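Local coordinates for SusD homolog (Bacteroides thetaiotaomicron VPI-5482, PDB 3IHV), which probably binds glycans at the bacterial outer membrane, as SusD-type surface lipoproteins do in partnership with TonB-dependent sugar importers, at residues G414-A417 with E418-N421; G445-E448 with T449-R452; K219-A222 with A223-A227. One frame throughout, in Å; residues are numbered along the deposited sequence.

Contact 1 of 3, residues G414-A417 with E418-N421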
loop_
_atom_site.group_PDB
_atom_site.type_symbol
_atom_site.label_atom_id
_atom_site.label_comp_id
_atom_site.label_asym_id
_atom_site.label_seq_id
_atom_site.Cartn_x
_atom_site.Cartn_y
_atom_site.Cartn_z
ATOM N N GLY A 414 -10.670 -13.462 21.404
ATOM C CA GLY A 414 -10.406 -14.860 21.120
ATOM C C GLY A 414 -10.927 -15.192 19.737
ATOM O O GLY A 414 -11.873 -14.571 19.272
ATOM N N PRO A 415 -10.307 -16.163 19.076
ATOM C CA PRO A 415 -10.782 -16.480 17.740
ATOM C C PRO A 415 -12.025 -17.354 17.736
ATOM O O PRO A 415 -12.197 -18.195 18.609
ATOM C CB PRO A 415 -9.620 -17.241 17.147
ATOM C CG PRO A 415 -9.005 -17.943 18.361
ATOM C CD PRO A 415 -9.111 -16.935 19.452
ATOM N N ASP A 416 -12.895 -17.126 16.766
ATOM C CA ASP A 416 -14.045 -17.993 16.531
ATOM C C ASP A 416 -13.880 -18.658 15.163
ATOM O O ASP A 416 -12.856 -18.463 14.484
ATOM C CB ASP A 416 -15.352 -17.209 16.615
ATOM C CG ASP A 416 -15.442 -16.081 15.580
ATOM O OD1 ASP A 416 -14.716 -16.096 14.563
ATOM O OD2 ASP A 416 -16.214 -15.145 15.816
ATOM N N ALA A 417 -14.891 -19.434 14.759
ATOM C CA ALA A 417 -14.848 -20.157 13.505
ATOM C C ALA A 417 -14.638 -19.254 12.314
ATOM O O ALA A 417 -13.894 -19.582 11.388
ATOM C CB ALA A 417 -16.147 -21.042 13.323
ATOM N N GLU A 418 -15.315 -18.112 12.305
ATOM C CA GLU A 418 -15.192 -17.202 11.178
ATOM C C GLU A 418 -13.788 -16.630 11.084
ATOM O O GLU A 418 -13.230 -16.505 9.986
ATOM C CB GLU A 418 -16.223 -16.095 11.245
ATOM C CG GLU A 418 -17.601 -16.586 10.928
ATOM C CD GLU A 418 -18.215 -17.443 12.010
ATOM O OE1 GLU A 418 -18.143 -17.099 13.233
ATOM O OE2 GLU A 418 -18.805 -18.480 11.625
ATOM N N ALA A 419 -13.203 -16.332 12.235
ATOM C CA ALA A 419 -11.819 -15.836 12.273
ATOM C C ALA A 419 -10.850 -16.905 11.731
ATOM O O ALA A 419 -10.022 -16.614 10.873
ATOM C CB ALA A 419 -11.435 -15.425 13.657
ATOM N N TYR A 420 -10.983 -18.124 12.217
ATOM C CA TYR A 420 -10.164 -19.217 11.720
ATOM C C TYR A 420 -10.355 -19.480 10.230
ATOM O O TYR A 420 -9.396 -19.699 9.501
ATOM C CB TYR A 420 -10.446 -20.488 12.509
ATOM C CG TYR A 420 -9.555 -20.683 13.704
ATOM C CD1 TYR A 420 -8.250 -21.096 13.523
ATOM C CD2 TYR A 420 -10.023 -20.515 15.005
ATOM C CE1 TYR A 420 -7.425 -21.319 14.614
ATOM C CE2 TYR A 420 -9.211 -20.754 16.090
ATOM C CZ TYR A 420 -7.909 -21.136 15.878
ATOM O OH TYR A 420 -7.075 -21.389 16.925
ATOM N N ASN A 421 -11.604 -19.462 9.770
ATOM C CA ASN A 421 -11.877 -19.717 8.365
ATOM C C ASN A 421 -11.230 -18.674 7.464
ATOM O O ASN A 421 -10.716 -19.016 6.392
ATOM C CB ASN A 421 -13.391 -19.821 8.084
ATOM C CG ASN A 421 -14.025 -21.085 8.658
ATOM O OD1 ASN A 421 -13.350 -22.074 8.963
ATOM N ND2 ASN A 421 -15.345 -21.058 8.806
HETATM O O HOH W 1 -17.959 -14.546 13.861
#

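Contact 2 of 3, residues G445-E448 with T449-R452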
loop_
_atom_site.group_PDB
_atom_site.type_symbol
_atom_site.label_atom_id
_atom_site.label_comp_id
_atom_site.label_asym_id
_atom_site.label_seq_id
_atom_site.Cartn_x
_atom_site.Cartn_y
_atom_site.Cartn_z
ATOM N N GLY A 445 -7.181 -24.152 19.217
ATOM C CA GLY A 445 -6.583 -24.053 20.534
ATOM C C GLY A 445 -5.849 -22.767 20.831
ATOM O O GLY A 445 -5.352 -22.581 21.953
ATOM N N LEU A 446 -5.738 -21.882 19.849
ATOM C CA LEU A 446 -5.065 -20.594 20.085
ATOM C C LEU A 446 -5.990 -19.689 20.884
ATOM O O LEU A 446 -7.242 -19.794 20.797
ATOM C CB LEU A 446 -4.696 -19.923 18.778
ATOM C CG LEU A 446 -3.713 -20.623 17.854
ATOM C CD1 LEU A 446 -3.675 -19.936 16.521
ATOM C CD2 LEU A 446 -2.313 -20.688 18.463
ATOM N N ASP A 447 -5.403 -18.801 21.690
ATOM C CA ASP A 447 -6.214 -17.869 22.453
ATOM C C ASP A 447 -6.064 -16.472 21.905
ATOM O O ASP A 447 -5.451 -16.246 20.858
ATOM C CB ASP A 447 -5.880 -17.950 23.958
ATOM C CG ASP A 447 -4.461 -17.433 24.293
ATOM O OD1 ASP A 447 -3.671 -17.035 23.386
ATOM O OD2 ASP A 447 -4.123 -17.435 25.490
ATOM N N GLU A 448 -6.638 -15.504 22.587
ATOM C CA GLU A 448 -6.555 -14.144 22.076
ATOM C C GLU A 448 -5.148 -13.681 21.736
ATOM O O GLU A 448 -4.908 -13.109 20.668
ATOM C CB GLU A 448 -7.214 -13.176 23.045
ATOM C CG GLU A 448 -7.140 -11.714 22.572
ATOM C CD GLU A 448 -7.780 -10.778 23.549
ATOM O OE1 GLU A 448 -8.408 -11.272 24.504
ATOM O OE2 GLU A 448 -7.636 -9.564 23.387
ATOM N N THR A 449 -4.215 -13.942 22.632
ATOM C CA THR A 449 -2.841 -13.504 22.429
ATOM C C THR A 449 -2.119 -14.229 21.326
ATOM O O THR A 449 -1.475 -13.599 20.482
ATOM C CB THR A 449 -2.055 -13.692 23.708
ATOM O OG1 THR A 449 -2.688 -12.899 24.715
ATOM C CG2 THR A 449 -0.591 -13.243 23.511
ATOM N N SER A 450 -2.221 -15.555 21.319
ATOM C CA SER A 450 -1.517 -16.322 20.319
ATOM C C SER A 450 -2.142 -16.186 18.937
ATOM O O SER A 450 -1.439 -16.234 17.925
ATOM C CB SER A 450 -1.359 -17.785 20.765
ATOM O OG SER A 450 -2.614 -18.445 20.927
ATOM N N PHE A 451 -3.462 -16.017 18.872
ATOM C CA PHE A 451 -4.097 -15.799 17.560
ATOM C C PHE A 451 -3.692 -14.434 17.014
ATOM O O PHE A 451 -3.389 -14.280 15.814
ATOM C CB PHE A 451 -5.604 -15.921 17.682
ATOM C CG PHE A 451 -6.286 -15.978 16.367
ATOM C CD1 PHE A 451 -6.506 -17.198 15.747
ATOM C CD2 PHE A 451 -6.737 -14.810 15.768
ATOM C CE1 PHE A 451 -7.170 -17.257 14.512
ATOM C CE2 PHE A 451 -7.406 -14.847 14.565
ATOM C CZ PHE A 451 -7.613 -16.070 13.926
ATOM N N ARG A 452 -3.631 -13.455 17.896
ATOM C CA ARG A 452 -3.187 -12.120 17.525
ATOM C C ARG A 452 -1.779 -12.165 16.913
ATOM O O ARG A 452 -1.521 -11.573 15.843
ATOM C CB ARG A 452 -3.219 -11.204 18.729
ATOM C CG ARG A 452 -2.656 -9.792 18.383
ATOM C CD ARG A 452 -2.588 -8.880 19.565
ATOM N NE ARG A 452 -3.889 -8.568 20.090
ATOM C CZ ARG A 452 -4.362 -8.959 21.268
ATOM N NH1 ARG A 452 -3.641 -9.696 22.111
ATOM N NH2 ARG A 452 -5.585 -8.626 21.599
#

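Contact 3 of 3, residues K219-A222 with A223-A227. With EDO (1,2-ethanediol), chain H.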
loop_
_atom_site.group_PDB
_atom_site.type_symbol
_atom_site.label_atom_id
_atom_site.label_comp_id
_atom_site.label_asym_id
_atom_site.label_seq_id
_atom_site.Cartn_x
_atom_site.Cartn_y
_atom_site.Cartn_z
ATOM N N LYS A 219 -14.348 0.241 17.462
ATOM C CA LYS A 219 -14.253 0.071 16.016
ATOM C C LYS A 219 -13.820 -1.317 15.559
ATOM O O LYS A 219 -13.912 -1.627 14.356
ATOM C CB LYS A 219 -13.398 1.186 15.403
ATOM C CG LYS A 219 -13.917 2.622 15.681
ATOM C CD LYS A 219 -15.383 2.832 15.351
ATOM C CE LYS A 219 -15.870 4.247 15.782
ATOM N NZ LYS A 219 -17.314 4.525 15.686
ATOM N N TRP A 220 -13.325 -2.159 16.470
ATOM C CA TRP A 220 -12.999 -3.524 16.075
ATOM C C TRP A 220 -14.266 -4.245 15.620
ATOM O O TRP A 220 -14.289 -4.953 14.594
ATOM C CB TRP A 220 -12.346 -4.285 17.209
ATOM C CG TRP A 220 -10.926 -3.866 17.566
ATOM C CD1 TRP A 220 -10.512 -3.366 18.756
ATOM C CD2 TRP A 220 -9.765 -3.976 16.757
ATOM N NE1 TRP A 220 -9.177 -3.151 18.739
ATOM C CE2 TRP A 220 -8.689 -3.504 17.512
ATOM C CE3 TRP A 220 -9.534 -4.402 15.464
ATOM C CZ2 TRP A 220 -7.405 -3.470 17.032
ATOM C CZ3 TRP A 220 -8.242 -4.343 14.966
ATOM C CH2 TRP A 220 -7.196 -3.881 15.743
ATOM N N GLU A 221 -15.322 -4.081 16.388
ATOM C CA GLU A 221 -16.605 -4.637 16.022
ATOM C C GLU A 221 -17.068 -4.087 14.673
ATOM O O GLU A 221 -17.573 -4.828 13.860
ATOM C CB GLU A 221 -17.633 -4.320 17.105
ATOM C CG GLU A 221 -19.049 -4.708 16.734
ATOM C CD GLU A 221 -20.033 -4.438 17.823
ATOM O OE1 GLU A 221 -19.640 -3.949 18.912
ATOM O OE2 GLU A 221 -21.209 -4.742 17.575
ATOM N N ALA A 222 -16.852 -2.787 14.425
ATOM C CA ALA A 222 -17.265 -2.185 13.150
ATOM C C ALA A 222 -16.459 -2.787 12.005
ATOM O O ALA A 222 -16.992 -3.091 10.928
ATOM C CB ALA A 222 -17.118 -0.648 13.194
ATOM N N ALA A 223 -15.149 -2.960 12.214
ATOM C CA ALA A 223 -14.292 -3.563 11.183
ATOM C C ALA A 223 -14.799 -4.987 10.863
ATOM O O ALA A 223 -14.939 -5.388 9.695
ATOM C CB ALA A 223 -12.830 -3.620 11.690
ATOM N N ALA A 224 -15.045 -5.757 11.905
ATOM C CA ALA A 224 -15.498 -7.136 11.739
ATOM C C ALA A 224 -16.862 -7.203 11.028
ATOM O O ALA A 224 -17.055 -8.043 10.175
ATOM C CB ALA A 224 -15.582 -7.851 13.103
ATOM N N LYS A 225 -17.808 -6.346 11.430
ATOM C CA LYS A 225 -19.138 -6.347 10.797
ATOM C C LYS A 225 -19.084 -5.944 9.320
ATOM O O LYS A 225 -19.812 -6.491 8.484
ATOM C CB LYS A 225 -20.096 -5.480 11.578
ATOM C CG LYS A 225 -20.450 -6.145 12.903
ATOM C CD LYS A 225 -21.482 -5.389 13.706
ATOM C CE LYS A 225 -21.924 -6.233 14.889
ATOM N NZ LYS A 225 -22.978 -5.553 15.658
ATOM N N THR A 226 -18.244 -4.975 9.014
ATOM C CA THR A 226 -18.053 -4.525 7.646
ATOM C C THR A 226 -17.439 -5.645 6.809
ATOM O O THR A 226 -17.927 -5.973 5.724
ATOM C CB THR A 226 -17.182 -3.278 7.619
ATOM O OG1 THR A 226 -17.798 -2.288 8.434
ATOM C CG2 THR A 226 -17.056 -2.739 6.183
ATOM N N ALA A 227 -16.344 -6.233 7.297
ATOM C CA ALA A 227 -15.704 -7.344 6.552
ATOM C C ALA A 227 -16.672 -8.509 6.356
ATOM O O ALA A 227 -16.676 -9.133 5.297
ATOM C CB ALA A 227 -14.454 -7.836 7.252
HETATM C C1 EDO H . -20.652 2.267 13.449
HETATM O O1 EDO H . -21.163 2.769 14.690
HETATM C C2 EDO H . -19.151 2.320 13.572
HETATM O O2 EDO H . -18.783 3.684 13.504
#

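Contact 1 of 3, residues G414-A417 with E418-N421
Asp416 caps the N-terminus of helix 417-430 through its side chain, a local contact at the turn where the chain leaves helix 397-412 and starts the next helix. Asp416 OD1 accepts from Ala419 N at 2.8 Å, met nearly along the C-O bond. The carboxylate can fold back this way because CG stands between the backbone N and the carbonyl carbon (chi1 61°), which tucks the group over the first turn rather than out from it. The backbone bonds then begin at once: Asp416 O takes the N-H of Tyr420 at 3.0 Å, and Ala417 O that of Asn421.

The other carboxylate oxygen faces Glu418. OD2 of Asp416 and OE1 of Glu418 lie 3.8 Å apart, two like charges on carboxylates whose planes are turned 66° against each other, and one water donates to both, at 2.7 Å to Asp416 OD2, which probably eases the repulsion.

On the inner side, Pro415 lies alongside the Tyr420 ring, its CG meeting CE2 obliquely at 3.6 Å, while its CB lies loosely against the CB of Ala419. Tyr420 OH is hydrogen-bonded to Pro443 O and probably to Leu446 N in the following loop. Pro415 and Ala419 pack on Phe451 of helix 448-463, and Asp416 and Glu418 touch Leu408 of helix 397-412, so the cap sits where these three helices meet.

Contact 2 of 3, residues G445-E448 with T449-R452
Asp447 and Ser450 exchange hydrogen bonds across the first turn of helix 448-463. Asp447 OD1 accepts from Ser450 N at 2.9 Å, almost straight, and in return Ser450 OG accepts from Asp447 N at 2.9 Å. Asp447 CG and Ser450 OG each stand between the backbone N and the carbonyl carbon of their own residue (chi1 68° and 63°), which bends each side chain back onto the other's backbone. Asp447 O takes the N-H of Phe451 as the helix begins.

Next along the turn, Glu448 and Arg452 run side by side in the same direction. Glu448 OE2 meets Arg452 NH2 at 2.9 Å in a salt bridge, using its anti lone pair and lying close to the guanidinium plane, although the two flat groups are turned 59° apart. The arginine chain bends at chi3, which brings the guanidinium back alongside the first turn, beside Glu448, with Glu448 O over one of its faces. Arg452 NE makes a second salt bridge to Glu410 of helix 397-412. Replacing Arg452 with an alanine would probably leave Glu448 and Glu410 without their shared positive partner and weaken that tie between the two helices.

Leu446 flanks the cap, its CD2 3.3 Å from Ser450 OG, while its CD1 approaches CD1 of Phe451 at 4.0 Å. The Phe451 ring stacks edge-to-face with Tyr420 and packs on Ala419 and Ile423 of helix 417-430. The reciprocal bonds of Asp447 and Ser450 make this a capping box at a helix N-terminus.

Contact 3 of 3, residues K219-A222 with A223-A227
Glu221 and Lys225 form a salt bridge one turn apart on helix 219-232, with Lys225 NZ 2.7 Å from Glu221 OE2. The carboxylate offers its anti lone pair, the one away from its other oxygen. Both chains are extended beyond CG and lie side by side, so their aliphatic parts also touch: Glu221 CG is 3.7 Å from Lys225 CE.

The second notable grip is on Ala222 O, which takes two donors from Thr226. Thr226 N reaches Ala222 O at 3.0 Å and Thr226 OG1 donates to the same Ala222 O at 2.7 Å, the two meeting the carbonyl from opposite faces of its plane. With OG1 set beside its own backbone N (chi1 -57°), the hydroxyl turns back toward the preceding turn, and the buried polar group is satisfied within the helix itself. The ordinary backbone bonds continue alongside, for example from Ala223 N to Lys219 O and from Ala224 N to Trp220 O.

Lys219 NZ donates to O2 of an ethanediol at 2.8 Å, probably picked up from the crystallisation liquor. The ethanediol C2 lies 3.6 Å from Ala222 CB, and the molecule is also hydrogen-bonded to Glu167. Lys219 makes a cation-pi contact with Trp209 as well.

Outward from there, Ala222 and Thr226 pack on Tyr206 of helix 195-210, while Trp220, Glu221 and Ala227 touch helix 397-412. What results is an i to i+4 salt bridge and a threonine hydroxyl-to-carbonyl bond on one alpha-helix packed against helices 195-210 and 397-412, within the helical framework of a SusD-family protein.

How the contacts relate
Contacts 1 and 2 are capped starts of consecutive helices, 417-430 and 448-463, with centres about 10 Å apart, and they touch directly. Tyr420 OH lies 3.3 Å from Leu446 N in a probable hydrogen bond, and Pro415 CB packs 3.4 Å from Phe451 CD1, so the residue before each aspartate cap helps join the two turns. Contact 3 comes earlier in the chain and touches neither: its centre is about 14 Å from that of contact 1 and about 19 Å from that of contact 2. Helix 397-412 links all three, meeting side chains from each. None of the contacts includes a residue of either sodium site.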